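Local coordinates for protein alkaline phosphatase D (Bacillus subtilis, PDB 2YEQ) that hydrolyses phosphate esters as an alkaline phosphatase and phosphodiesterase, using an active site that contains iron and calcium, at residues F333-N338 against S387-D392; D32-G37 against Y189-N194; H264-Y267 against A271-N274; E141-V146 against Y442-V447. One frame throughout, in Å; residues are numbered along the deposited sequence.

Contact 1 (F333-N338 against S387-D392); sequences FFAKWN and SNLHVD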
loop_
_atom_site.group_PDB
_atom_site.type_symbol
_atom_site.label_atom_id
_atom_site.label_comp_id
_atom_site.label_asym_id
_atom_site.label_seq_id
_atom_site.Cartn_x
_atom_site.Cartn_y
_atom_site.Cartn_z
ATOM N N PHE A 333 9.929 0.744 -6.351
ATOM C CA PHE A 333 11.212 1.413 -6.100
ATOM C C PHE A 333 11.506 2.504 -7.140
ATOM O O PHE A 333 11.620 2.233 -8.339
ATOM C CB PHE A 333 12.302 0.373 -6.049
ATOM C CG PHE A 333 13.493 0.744 -5.194
ATOM C CD1 PHE A 333 14.417 1.682 -5.625
ATOM C CD2 PHE A 333 13.720 0.101 -3.991
ATOM C CE1 PHE A 333 15.547 2.004 -4.830
ATOM C CE2 PHE A 333 14.846 0.398 -3.218
ATOM C CZ PHE A 333 15.743 1.361 -3.642
ATOM N N PHE A 334 11.625 3.749 -6.662
ATOM C CA PHE A 334 11.755 4.916 -7.525
ATOM C C PHE A 334 13.218 5.316 -7.808
ATOM O O PHE A 334 13.551 5.719 -8.938
ATOM C CB PHE A 334 11.029 6.095 -6.898
ATOM C CG PHE A 334 10.997 7.323 -7.747
ATOM C CD1 PHE A 334 10.030 7.485 -8.724
ATOM C CD2 PHE A 334 11.917 8.354 -7.548
ATOM C CE1 PHE A 334 9.996 8.633 -9.514
ATOM C CE2 PHE A 334 11.888 9.497 -8.335
ATOM C CZ PHE A 334 10.936 9.645 -9.307
ATOM N N ALA A 335 14.070 5.250 -6.791
ATOM C CA ALA A 335 15.461 5.663 -6.945
ATOM C C ALA A 335 16.228 4.682 -7.816
ATOM O O ALA A 335 15.772 3.556 -8.049
ATOM C CB ALA A 335 16.146 5.828 -5.582
ATOM N N LYS A 336 17.400 5.118 -8.294
ATOM C CA LYS A 336 18.359 4.228 -8.941
ATOM C C LYS A 336 18.722 3.101 -7.993
ATOM O O LYS A 336 19.003 3.329 -6.809
ATOM C CB LYS A 336 19.619 5.012 -9.371
ATOM C CG LYS A 336 20.756 4.180 -9.940
ATOM C CD LYS A 336 22.010 5.062 -10.243
ATOM C CE LYS A 336 23.303 4.251 -10.383
ATOM N NZ LYS A 336 23.856 3.687 -9.117
ATOM N N TRP A 337 18.776 1.879 -8.519
ATOM C CA TRP A 337 18.936 0.705 -7.687
ATOM C C TRP A 337 19.690 -0.368 -8.440
ATOM O O TRP A 337 19.134 -1.418 -8.835
ATOM C CB TRP A 337 17.532 0.244 -7.257
ATOM C CG TRP A 337 17.423 -0.701 -6.099
ATOM C CD1 TRP A 337 18.245 -0.805 -5.039
ATOM C CD2 TRP A 337 16.351 -1.632 -5.870
ATOM N NE1 TRP A 337 17.776 -1.758 -4.165
ATOM C CE2 TRP A 337 16.611 -2.277 -4.657
ATOM C CE3 TRP A 337 15.204 -1.983 -6.591
ATOM C CZ2 TRP A 337 15.782 -3.264 -4.144
ATOM C CZ3 TRP A 337 14.380 -2.965 -6.085
ATOM C CH2 TRP A 337 14.662 -3.586 -4.869
ATOM N N ASN A 338 20.981 -0.107 -8.629
ATOM C CA ASN A 338 21.848 -0.961 -9.446
ATOM C C ASN A 338 22.368 -2.143 -8.676
ATOM O O ASN A 338 23.100 -1.970 -7.705
ATOM C CB ASN A 338 23.019 -0.131 -9.995
ATOM C CG ASN A 338 23.885 -0.892 -10.997
ATOM O OD1 ASN A 338 23.624 -2.070 -11.363
ATOM N ND2 ASN A 338 24.923 -0.214 -11.463
ATOM N N SER A 387 16.510 6.839 0.445
ATOM C CA SER A 387 17.398 7.439 -0.556
ATOM C C SER A 387 17.214 8.921 -0.634
ATOM O O SER A 387 16.085 9.436 -0.616
ATOM C CB SER A 387 17.116 6.891 -1.987
ATOM O OG SER A 387 17.519 5.543 -2.087
ATOM N N ASN A 388 18.330 9.623 -0.821
ATOM C CA ASN A 388 18.283 10.967 -1.363
ATOM C C ASN A 388 17.916 10.890 -2.857
ATOM O O ASN A 388 18.461 10.063 -3.591
ATOM C CB ASN A 388 19.674 11.634 -1.215
ATOM C CG ASN A 388 20.028 11.938 0.248
ATOM O OD1 ASN A 388 21.164 11.714 0.711
ATOM N ND2 ASN A 388 19.041 12.423 0.980
ATOM N N LEU A 389 17.016 11.751 -3.295
ATOM C CA LEU A 389 16.658 11.865 -4.712
ATOM C C LEU A 389 17.354 13.081 -5.331
ATOM O O LEU A 389 17.041 14.225 -4.972
ATOM C CB LEU A 389 15.142 12.024 -4.871
ATOM C CG LEU A 389 14.316 10.828 -4.344
ATOM C CD1 LEU A 389 12.826 11.097 -4.561
ATOM C CD2 LEU A 389 14.755 9.516 -5.001
ATOM N N HIS A 390 18.271 12.812 -6.262
ATOM C CA HIS A 390 19.043 13.858 -6.956
ATOM C C HIS A 390 18.468 14.181 -8.337
ATOM O O HIS A 390 17.961 13.288 -9.027
ATOM C CB HIS A 390 20.482 13.379 -7.102
ATOM C CG HIS A 390 21.251 13.387 -5.825
ATOM N ND1 HIS A 390 21.258 12.319 -4.951
ATOM C CD2 HIS A 390 22.065 14.322 -5.284
ATOM C CE1 HIS A 390 22.043 12.599 -3.929
ATOM N NE2 HIS A 390 22.539 13.811 -4.102
ATOM N N VAL A 391 18.560 15.438 -8.770
ATOM C CA VAL A 391 17.999 15.817 -10.084
ATOM C C VAL A 391 18.666 15.084 -11.252
ATOM O O VAL A 391 18.068 14.957 -12.313
ATOM C CB VAL A 391 18.002 17.333 -10.349
ATOM C CG1 VAL A 391 17.084 18.019 -9.357
ATOM C CG2 VAL A 391 19.444 17.932 -10.332
ATOM N N ASP A 392 19.877 14.593 -11.033
ATOM C CA ASP A 392 20.529 13.693 -11.957
ATOM C C ASP A 392 20.911 12.473 -11.154
ATOM O O ASP A 392 21.755 12.550 -10.262
ATOM C CB ASP A 392 21.774 14.357 -12.568
ATOM C CG ASP A 392 22.366 13.540 -13.699
ATOM O OD1 ASP A 392 22.466 12.314 -13.552
ATOM O OD2 ASP A 392 22.729 14.135 -14.732
#
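Phe334 meets Leu389 through the rim of its ring: CD2 lies 4.0 Å from Leu389 CD2, and that methyl sits close to the ring plane, so the aromatic face is not what is used. The two side chains cross at about a right angle. The ring is brought across because CG stands opposite the backbone N (chi1 -175°), while Leu389, its CG pointing away from the carbonyl carbon (chi1 -62°), brings CD2 toward both Phe334 and Ala335. Its other methyl, Leu389 CD1, is 4.2 Å from Phe334 CD2. Ala335 comes next, its CB directed toward the strand. This CB touches Leu389 CD2 at 4.0 Å and Ser387 OG at 3.8 Å, thus fitting between two residues on the same side of strand 384-390. That strand belongs to the seven-stranded mixed sheet, one of the two large sheets of this metallophosphoesterase-like domain, and the loop following strand 325-329 is laid against it. Glu404, on the adjoining strand 400-406, accepts from both Phe334 N and Ala335 N, one amide for each carboxylate oxygen. These two bonds probably help hold the turn that presents the alanine methyl. Beyond it Lys336 leads away, its NZ bonded to Asn430 and its carbonyl O to His432. Trp337 folds back within the loop, placing CD2 3.5 Å above the plane of the Phe333 ring, over its centre.

Contact 2 (D32-G37 against Y189-N194); sequences DPLNGG and YRSDAN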
loop_
_atom_site.group_PDB
_atom_site.type_symbol
_atom_site.label_atom_id
_atom_site.label_comp_id
_atom_site.label_asym_id
_atom_site.label_seq_id
_atom_site.Cartn_x
_atom_site.Cartn_y
_atom_site.Cartn_z
ATOM N N ASP A 32 -20.642 -15.785 7.411
ATOM C CA ASP A 32 -19.749 -16.947 7.063
ATOM C C ASP A 32 -18.702 -16.519 5.999
ATOM O O ASP A 32 -18.873 -16.816 4.804
ATOM C CB ASP A 32 -20.628 -18.081 6.501
ATOM C CG ASP A 32 -19.889 -19.396 6.305
ATOM O OD1 ASP A 32 -18.657 -19.472 6.478
ATOM O OD2 ASP A 32 -20.589 -20.384 5.969
ATOM N N PRO A 33 -17.623 -15.849 6.423
ATOM C CA PRO A 33 -16.860 -14.995 5.507
ATOM C C PRO A 33 -15.990 -15.707 4.471
ATOM O O PRO A 33 -15.855 -15.221 3.357
ATOM C CB PRO A 33 -15.993 -14.147 6.462
ATOM C CG PRO A 33 -15.906 -14.965 7.729
ATOM C CD PRO A 33 -17.223 -15.635 7.829
ATOM N N LEU A 34 -15.408 -16.838 4.820
ATOM C CA LEU A 34 -14.564 -17.572 3.869
ATOM C C LEU A 34 -15.362 -18.459 2.884
ATOM O O LEU A 34 -14.785 -18.999 1.933
ATOM C CB LEU A 34 -13.514 -18.387 4.630
ATOM C CG LEU A 34 -12.213 -17.600 4.891
ATOM C CD1 LEU A 34 -12.488 -16.265 5.573
ATOM C CD2 LEU A 34 -11.227 -18.448 5.702
ATOM N N ASN A 35 -16.667 -18.613 3.109
ATOM C CA ASN A 35 -17.533 -19.388 2.208
ATOM C C ASN A 35 -18.533 -18.496 1.473
ATOM O O ASN A 35 -19.694 -18.848 1.283
ATOM C CB ASN A 35 -18.277 -20.481 2.998
ATOM C CG ASN A 35 -17.338 -21.450 3.674
ATOM O OD1 ASN A 35 -17.357 -21.607 4.901
ATOM N ND2 ASN A 35 -16.501 -22.088 2.893
ATOM N N GLY A 36 -18.081 -17.321 1.064
ATOM C CA GLY A 36 -18.888 -16.441 0.260
ATOM C C GLY A 36 -19.709 -15.439 1.037
ATOM O O GLY A 36 -20.367 -14.590 0.449
ATOM N N GLY A 37 -19.689 -15.527 2.359
ATOM C CA GLY A 37 -20.406 -14.562 3.181
ATOM C C GLY A 37 -21.623 -15.103 3.924
ATOM O O GLY A 37 -21.995 -14.550 4.966
ATOM N N TYR A 189 -8.006 -12.473 4.640
ATOM C CA TYR A 189 -7.043 -11.470 5.124
ATOM C C TYR A 189 -7.681 -10.516 6.123
ATOM O O TYR A 189 -7.124 -10.270 7.179
ATOM C CB TYR A 189 -6.439 -10.667 3.935
ATOM C CG TYR A 189 -5.283 -11.376 3.244
ATOM C CD1 TYR A 189 -5.438 -12.645 2.705
ATOM C CD2 TYR A 189 -4.053 -10.754 3.086
ATOM C CE1 TYR A 189 -4.395 -13.288 2.071
ATOM C CE2 TYR A 189 -2.994 -11.388 2.465
ATOM C CZ TYR A 189 -3.177 -12.649 1.925
ATOM O OH TYR A 189 -2.125 -13.297 1.320
ATOM N N ARG A 190 -8.862 -10.002 5.779
ATOM C CA ARG A 190 -9.548 -8.990 6.550
ATOM C C ARG A 190 -10.159 -9.546 7.868
ATOM O O ARG A 190 -10.535 -8.767 8.739
ATOM C CB ARG A 190 -10.616 -8.334 5.676
ATOM C CG ARG A 190 -11.291 -7.095 6.222
ATOM C CD ARG A 190 -10.257 -6.024 6.540
ATOM N NE ARG A 190 -10.642 -4.652 6.281
ATOM C CZ ARG A 190 -11.027 -4.122 5.114
ATOM N NH1 ARG A 190 -11.176 -4.847 4.013
ATOM N NH2 ARG A 190 -11.340 -2.834 5.062
ATOM N N SER A 191 -10.234 -10.872 7.998
ATOM C CA SER A 191 -10.732 -11.538 9.198
ATOM C C SER A 191 -9.736 -11.426 10.370
ATOM O O SER A 191 -10.082 -11.717 11.504
ATOM C CB SER A 191 -10.926 -13.046 8.919
ATOM O OG SER A 191 -12.086 -13.236 8.160
ATOM N N ASP A 192 -8.483 -11.126 10.060
ATOM C CA ASP A 192 -7.445 -11.054 11.073
ATOM C C ASP A 192 -7.737 -9.890 12.019
ATOM O O ASP A 192 -7.896 -8.766 11.573
ATOM C CB ASP A 192 -6.086 -10.867 10.419
ATOM C CG ASP A 192 -4.978 -10.852 11.426
ATOM O OD1 ASP A 192 -4.875 -9.812 12.114
ATOM O OD2 ASP A 192 -4.250 -11.862 11.543
ATOM N N ALA A 193 -7.768 -10.181 13.320
ATOM C CA ALA A 193 -8.175 -9.218 14.360
ATOM C C ALA A 193 -7.279 -7.992 14.394
ATOM O O ALA A 193 -7.751 -6.885 14.652
ATOM C CB ALA A 193 -8.215 -9.896 15.768
ATOM N N ASN A 194 -5.994 -8.180 14.139
ATOM C CA ASN A 194 -5.039 -7.085 14.198
ATOM C C ASN A 194 -5.275 -6.093 13.067
ATOM O O ASN A 194 -5.332 -4.871 13.276
ATOM C CB ASN A 194 -3.610 -7.625 14.113
ATOM C CG ASN A 194 -3.274 -8.567 15.232
ATOM O OD1 ASN A 194 -2.930 -9.726 15.004
ATOM N ND2 ASN A 194 -3.372 -8.085 16.439
#
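Ser191 is the meeting point of this contact, with Leu34 and Pro33 closing on its hydroxyl from the loop after strand 23-28. Leu34 CD1 comes to 4.0 Å from Ser191 OG, and Pro33 CG to 4.2 Å from the same oxygen. Such spacings are loose, a little beyond van der Waals contact, and only 66 Å² is buried over both sides. The closer-packed flank is the one against helix 179-190, where the side chains of Pro33 and Leu34 also rest on Ala187. Away from this patch the segments diverge. The loop is closed on itself: Asp32 N bonds Gly37 O at 3.1 Å and Gly37 N returns to Asp32 O at 2.9 Å, with Gly36 and Gly37 both at positive phi. Asn35 there is exposed, and Gly36 N makes a weak hydrogen bond to Asn184 OD1. On the other side the chain leaves the contact through Asp192, the N-cap of helix 193-201, whose OD1 accepts weakly from Asn194 N (2.8 Å, 130°); its OD2 forms a salt bridge with Arg169. A chi1 of -76° turns Ser191 OG back to the helix, where it bonds Ala187 O. With the hydroxyl engaged there, the loop meets it through carbon alone, which implies loose, non-directional packing at this point.

Contact 3 (H264-Y267 against A271-N274); sequences HFTY and ASFN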
loop_
_atom_site.group_PDB
_atom_site.type_symbol
_atom_site.label_atom_id
_atom_site.label_comp_id
_atom_site.label_asym_id
_atom_site.label_seq_id
_atom_site.Cartn_x
_atom_site.Cartn_y
_atom_site.Cartn_z
ATOM N N HIS A 264 -5.971 12.529 -5.678
ATOM C CA HIS A 264 -5.179 13.558 -5.027
ATOM C C HIS A 264 -5.941 14.238 -3.889
ATOM O O HIS A 264 -7.144 14.422 -3.946
ATOM C CB HIS A 264 -4.732 14.589 -6.069
ATOM C CG HIS A 264 -4.206 15.859 -5.477
ATOM N ND1 HIS A 264 -5.024 16.919 -5.144
ATOM C CD2 HIS A 264 -2.945 16.230 -5.139
ATOM C CE1 HIS A 264 -4.288 17.889 -4.628
ATOM N NE2 HIS A 264 -3.024 17.495 -4.609
ATOM N N PHE A 265 -5.211 14.620 -2.845
ATOM C CA PHE A 265 -5.771 15.466 -1.801
ATOM C C PHE A 265 -4.647 16.232 -1.079
ATOM O O PHE A 265 -3.486 15.849 -1.142
ATOM C CB PHE A 265 -6.581 14.633 -0.799
ATOM C CG PHE A 265 -5.751 13.691 0.017
ATOM C CD1 PHE A 265 -5.371 12.456 -0.497
ATOM C CD2 PHE A 265 -5.350 14.026 1.302
ATOM C CE1 PHE A 265 -4.600 11.586 0.249
ATOM C CE2 PHE A 265 -4.585 13.161 2.050
ATOM C CZ PHE A 265 -4.198 11.936 1.520
ATOM N N THR A 266 -5.012 17.315 -0.398
ATOM C CA THR A 266 -4.038 18.114 0.343
ATOM C C THR A 266 -4.384 18.064 1.821
ATOM O O THR A 266 -5.551 18.002 2.190
ATOM C CB THR A 266 -4.031 19.586 -0.107
ATOM O OG1 THR A 266 -5.320 20.152 0.156
ATOM C CG2 THR A 266 -3.734 19.702 -1.600
ATOM N N TYR A 267 -3.363 18.040 2.654
ATOM C CA TYR A 267 -3.531 18.082 4.086
ATOM C C TYR A 267 -3.255 19.523 4.532
ATOM O O TYR A 267 -2.126 19.880 4.847
ATOM C CB TYR A 267 -2.592 17.101 4.745
ATOM C CG TYR A 267 -2.982 16.790 6.161
ATOM C CD1 TYR A 267 -3.867 15.759 6.437
ATOM C CD2 TYR A 267 -2.473 17.538 7.239
ATOM C CE1 TYR A 267 -4.247 15.466 7.757
ATOM C CE2 TYR A 267 -2.844 17.252 8.563
ATOM C CZ TYR A 267 -3.740 16.216 8.808
ATOM O OH TYR A 267 -4.114 15.922 10.092
ATOM N N ALA A 271 0.861 19.477 3.075
ATOM C CA ALA A 271 1.296 18.396 2.164
ATOM C C ALA A 271 0.230 18.110 1.117
ATOM O O ALA A 271 -0.963 18.033 1.447
ATOM C CB ALA A 271 1.637 17.132 2.939
ATOM N N SER A 272 0.677 17.989 -0.132
ATOM C CA SER A 272 -0.157 17.614 -1.272
ATOM C C SER A 272 0.191 16.160 -1.624
ATOM O O SER A 272 1.353 15.844 -1.874
ATOM C CB SER A 272 0.128 18.555 -2.444
ATOM O OG SER A 272 -0.466 18.111 -3.654
ATOM N N PHE A 273 -0.811 15.277 -1.590
ATOM C CA PHE A 273 -0.595 13.833 -1.745
ATOM C C PHE A 273 -1.150 13.384 -3.095
ATOM O O PHE A 273 -2.321 13.591 -3.368
ATOM C CB PHE A 273 -1.317 13.072 -0.647
ATOM C CG PHE A 273 -0.660 13.183 0.696
ATOM C CD1 PHE A 273 0.365 12.343 1.040
ATOM C CD2 PHE A 273 -1.073 14.147 1.610
ATOM C CE1 PHE A 273 0.986 12.434 2.277
ATOM C CE2 PHE A 273 -0.461 14.247 2.860
ATOM C CZ PHE A 273 0.578 13.391 3.185
ATOM N N ASN A 274 -0.284 12.812 -3.908
ATOM C CA ASN A 274 -0.652 12.220 -5.191
ATOM C C ASN A 274 -0.559 10.727 -5.024
ATOM O O ASN A 274 0.537 10.181 -4.944
ATOM C CB ASN A 274 0.315 12.695 -6.277
ATOM C CG ASN A 274 0.339 14.214 -6.402
ATOM O OD1 ASN A 274 -0.568 14.819 -6.974
ATOM N ND2 ASN A 274 1.330 14.841 -5.763
#
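Phe273 and Phe265 are paired across an antiparallel beta hairpin, strands 263-267 and 271-275, as a hydrogen-bonded pair; the axes of segments 264-267 and 271-274 lie at 161°, close to antiparallel. Phe273 has the most surface buried, followed by His264 and then Phe265. Paired backbone bonds set the register: Phe265 N to Phe273 O at 3.1 Å and Phe273 N to Phe265 O at 2.8 Å. Nearer the turn, Tyr267 N bonds Ala271 O at 2.7 Å, while the return bond from Ala271 N to Tyr267 O is weak. The rings of Phe265 and Phe273 are nearly parallel, their planes at 17°, yet slid so far that they barely overlap. Over one face of the Phe265 ring lies Phe273 CB, a CH-pi contact 3.9 Å from its centroid. Beside it, Phe265 CE2 approaches Phe273 CD2 at 3.7 Å, and Tyr267 CB comes in at the edge of the Phe273 ring, 4.0 Å from CE2. This aromatic side packs against Met117 of strand 117-122 and Phe147, hence toward the other large sheet. His264, Thr266, Ser272 and Asn274 project to the reverse side, where His264 and Asn274 reach helix 308-320 and Asn274 OD1 bonds Asn317. Its chi1 of 166° swings the His264 imidazole diagonally over the neighbouring strand, and NE2 shares a 2.8 Å hydrogen bond with Ser272 OG, which lies in the ring plane.

Contact 4 (E141-V146 against Y442-V447); sequences EKLDLV and YVRCTV. With EDO (1,2-ethanediol), chain B.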
loop_
_atom_site.group_PDB
_atom_site.type_symbol
_atom_site.label_atom_id
_atom_site.label_comp_id
_atom_site.label_asym_id
_atom_site.label_seq_id
_atom_site.Cartn_x
_atom_site.Cartn_y
_atom_site.Cartn_z
ATOM N N GLU A 141 -0.689 3.502 17.577
ATOM C CA GLU A 141 0.007 4.725 17.186
ATOM C C GLU A 141 -0.979 5.864 17.181
ATOM O O GLU A 141 -2.174 5.655 17.022
ATOM C CB GLU A 141 0.632 4.623 15.764
ATOM C CG GLU A 141 1.672 3.511 15.559
ATOM C CD GLU A 141 3.095 3.913 15.926
ATOM O OE1 GLU A 141 3.305 5.015 16.487
ATOM O OE2 GLU A 141 4.009 3.118 15.654
ATOM N N LYS A 142 -0.478 7.088 17.317
ATOM C CA LYS A 142 -1.327 8.256 17.191
ATOM C C LYS A 142 -1.163 8.822 15.801
ATOM O O LYS A 142 -0.230 9.559 15.549
ATOM C CB LYS A 142 -0.966 9.318 18.241
ATOM C CG LYS A 142 -1.585 9.053 19.613
ATOM C CD LYS A 142 -0.565 8.555 20.638
ATOM C CE LYS A 142 -1.091 7.364 21.470
ATOM N NZ LYS A 142 -2.132 7.758 22.469
ATOM N N LEU A 143 -2.081 8.490 14.899
ATOM C CA LEU A 143 -1.936 8.864 13.489
ATOM C C LEU A 143 -3.143 9.619 13.026
ATOM O O LEU A 143 -4.252 9.376 13.515
ATOM C CB LEU A 143 -1.783 7.598 12.630
ATOM C CG LEU A 143 -0.771 6.559 13.070
ATOM C CD1 LEU A 143 -0.938 5.298 12.193
ATOM C CD2 LEU A 143 0.664 7.128 13.021
ATOM N N ASP A 144 -2.937 10.511 12.066
ATOM C CA ASP A 144 -4.012 11.178 11.360
ATOM C C ASP A 144 -4.591 10.298 10.227
ATOM O O ASP A 144 -5.767 10.401 9.911
ATOM C CB ASP A 144 -3.513 12.481 10.754
ATOM C CG ASP A 144 -3.034 13.493 11.823
ATOM O OD1 ASP A 144 -3.878 13.902 12.647
ATOM O OD2 ASP A 144 -1.836 13.871 11.810
ATOM N N LEU A 145 -3.749 9.479 9.614
ATOM C CA LEU A 145 -4.214 8.534 8.588
ATOM C C LEU A 145 -3.184 7.464 8.309
ATOM O O LEU A 145 -2.056 7.502 8.823
ATOM C CB LEU A 145 -4.687 9.251 7.313
ATOM C CG LEU A 145 -3.772 10.193 6.531
ATOM C CD1 LEU A 145 -2.890 9.404 5.632
ATOM C CD2 LEU A 145 -4.599 11.142 5.693
ATOM N N VAL A 146 -3.609 6.448 7.560
ATOM C CA VAL A 146 -2.769 5.356 7.139
ATOM C C VAL A 146 -2.868 5.247 5.606
ATOM O O VAL A 146 -3.960 5.426 5.037
ATOM C CB VAL A 146 -3.220 4.026 7.777
ATOM C CG1 VAL A 146 -2.493 2.838 7.172
ATOM C CG2 VAL A 146 -2.982 4.072 9.286
ATOM N N TYR A 442 6.508 -1.407 9.423
ATOM C CA TYR A 442 5.874 -0.328 8.686
ATOM C C TYR A 442 6.644 0.951 8.971
ATOM O O TYR A 442 7.612 0.931 9.717
ATOM C CB TYR A 442 4.400 -0.155 9.088
ATOM C CG TYR A 442 4.159 0.152 10.557
ATOM C CD1 TYR A 442 4.149 1.466 11.038
ATOM C CD2 TYR A 442 3.932 -0.868 11.451
ATOM C CE1 TYR A 442 3.927 1.736 12.390
ATOM C CE2 TYR A 442 3.710 -0.628 12.781
ATOM C CZ TYR A 442 3.724 0.670 13.256
ATOM O OH TYR A 442 3.480 0.871 14.592
ATOM N N VAL A 443 6.260 2.029 8.317
ATOM C CA VAL A 443 6.970 3.307 8.398
ATOM C C VAL A 443 6.017 4.349 8.929
ATOM O O VAL A 443 4.850 4.421 8.535
ATOM C CB VAL A 443 7.559 3.742 7.021
ATOM C CG1 VAL A 443 8.289 5.051 7.145
ATOM C CG2 VAL A 443 8.460 2.648 6.459
ATOM N N ARG A 444 6.483 5.115 9.921
ATOM C CA ARG A 444 5.693 6.205 10.486
ATOM C C ARG A 444 6.310 7.554 10.120
ATOM O O ARG A 444 7.491 7.790 10.377
ATOM C CB ARG A 444 5.657 6.068 12.022
ATOM C CG ARG A 444 4.836 7.133 12.719
ATOM C CD ARG A 444 4.862 6.933 14.247
ATOM N NE ARG A 444 6.192 7.141 14.783
ATOM C CZ ARG A 444 6.669 6.651 15.931
ATOM N NH1 ARG A 444 5.931 5.895 16.734
ATOM N NH2 ARG A 444 7.912 6.933 16.289
ATOM N N CYS A 445 5.521 8.438 9.533
ATOM C CA CYS A 445 6.026 9.724 9.093
ATOM C C CYS A 445 5.425 10.860 9.939
ATOM O O CYS A 445 4.224 10.889 10.185
ATOM C CB CYS A 445 5.742 9.939 7.607
ATOM S SG CYS A 445 6.767 8.821 6.556
ATOM N N THR A 446 6.280 11.805 10.345
ATOM C CA THR A 446 5.849 13.015 11.048
ATOM C C THR A 446 6.312 14.218 10.273
ATOM O O THR A 446 7.495 14.383 10.013
ATOM C CB THR A 446 6.432 13.072 12.464
ATOM O OG1 THR A 446 6.094 11.869 13.165
ATOM C CG2 THR A 446 5.876 14.275 13.217
ATOM N N VAL A 447 5.370 15.028 9.844
ATOM C CA VAL A 447 5.643 16.073 8.900
ATOM C C VAL A 447 5.340 17.424 9.505
ATOM O O VAL A 447 4.254 17.630 10.037
ATOM C CB VAL A 447 4.774 15.910 7.645
ATOM C CG1 VAL A 447 5.122 16.995 6.592
ATOM C CG2 VAL A 447 4.942 14.472 7.086
HETATM C C1 EDO B . -8.203 8.603 14.331
HETATM O O1 EDO B . -9.157 7.904 13.544
HETATM C C2 EDO B . -7.333 9.465 13.437
HETATM O O2 EDO B . -6.646 10.385 14.292
#
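The Tyr442 ring and the Arg444 guanidinium both receive the Glu141 carboxylate at an edge and in their own planes: OE2 lies at the phenol end of the ring, OE1 beside NH1. The carboxylate is turned nearly perpendicular to each, 86° from the ring. They link the loop leading into strand 145-148 with strand 440-448 of the ten-stranded mixed sheet, where strand 117-122 runs between the two. The backbones therefore stay apart, with CA of Leu143 and CA of Arg444 8.6 Å from each other, and long side chains span the gap. Glu141 is bent at chi2 (-87°), which brings its carboxylate across to both partners. Tyr442 OH donates to Glu141 OE2 at 2.5 Å, taking the anti lone pair. Arg444 NH1 forms a salt bridge with Glu141 OE1 at 2.8 Å on the syn lone pair, nearly straight at 163°. Glu141 OE2 has a further salt-bridge partner in Arg457 NE, on strand 451-459, and Arg444 NH2 pairs with Asp455, so a small charged network is knitted around the buried carboxylate. Three donors on its two oxygens would be expected to stabilise its negative charge. Next to the polar link, Leu143 crosses the aliphatic part of Arg444 at about a right angle, CD2 meeting CG at 4.2 Å. Asp144 turns instead to Lys105 and Thr118. A 1,2-ethanediol, probably from the crystallisation liquor and also bonded to Ala201 O, donates from O2 to Leu143 O at 2.7 Å.

From the N terminus, the chain first opens contact 2 at 32-37, then contact 4 at 141-146, before 189-194 closes contact 2; the two therefore cross. The long loop that ends only when 442-447 closes contact 4 holds the remaining pair in series: the tight hairpin of contact 3, then contact 1, which closes 48 residues of chain. Contacts 1 and 3 both reach the seven-stranded sheet, whereas contact 4 joins the approach to strand 145-148 with strand 440-448 of the ten-stranded one. Contacts 3 and 4 touch where the sheets meet, Tyr267 OH lying 3.2 Å from Asp144 CG. Contact 2, about 39 Å from contact 1 between centres, ties a loop of the N-terminal part to the end of helix 179-190.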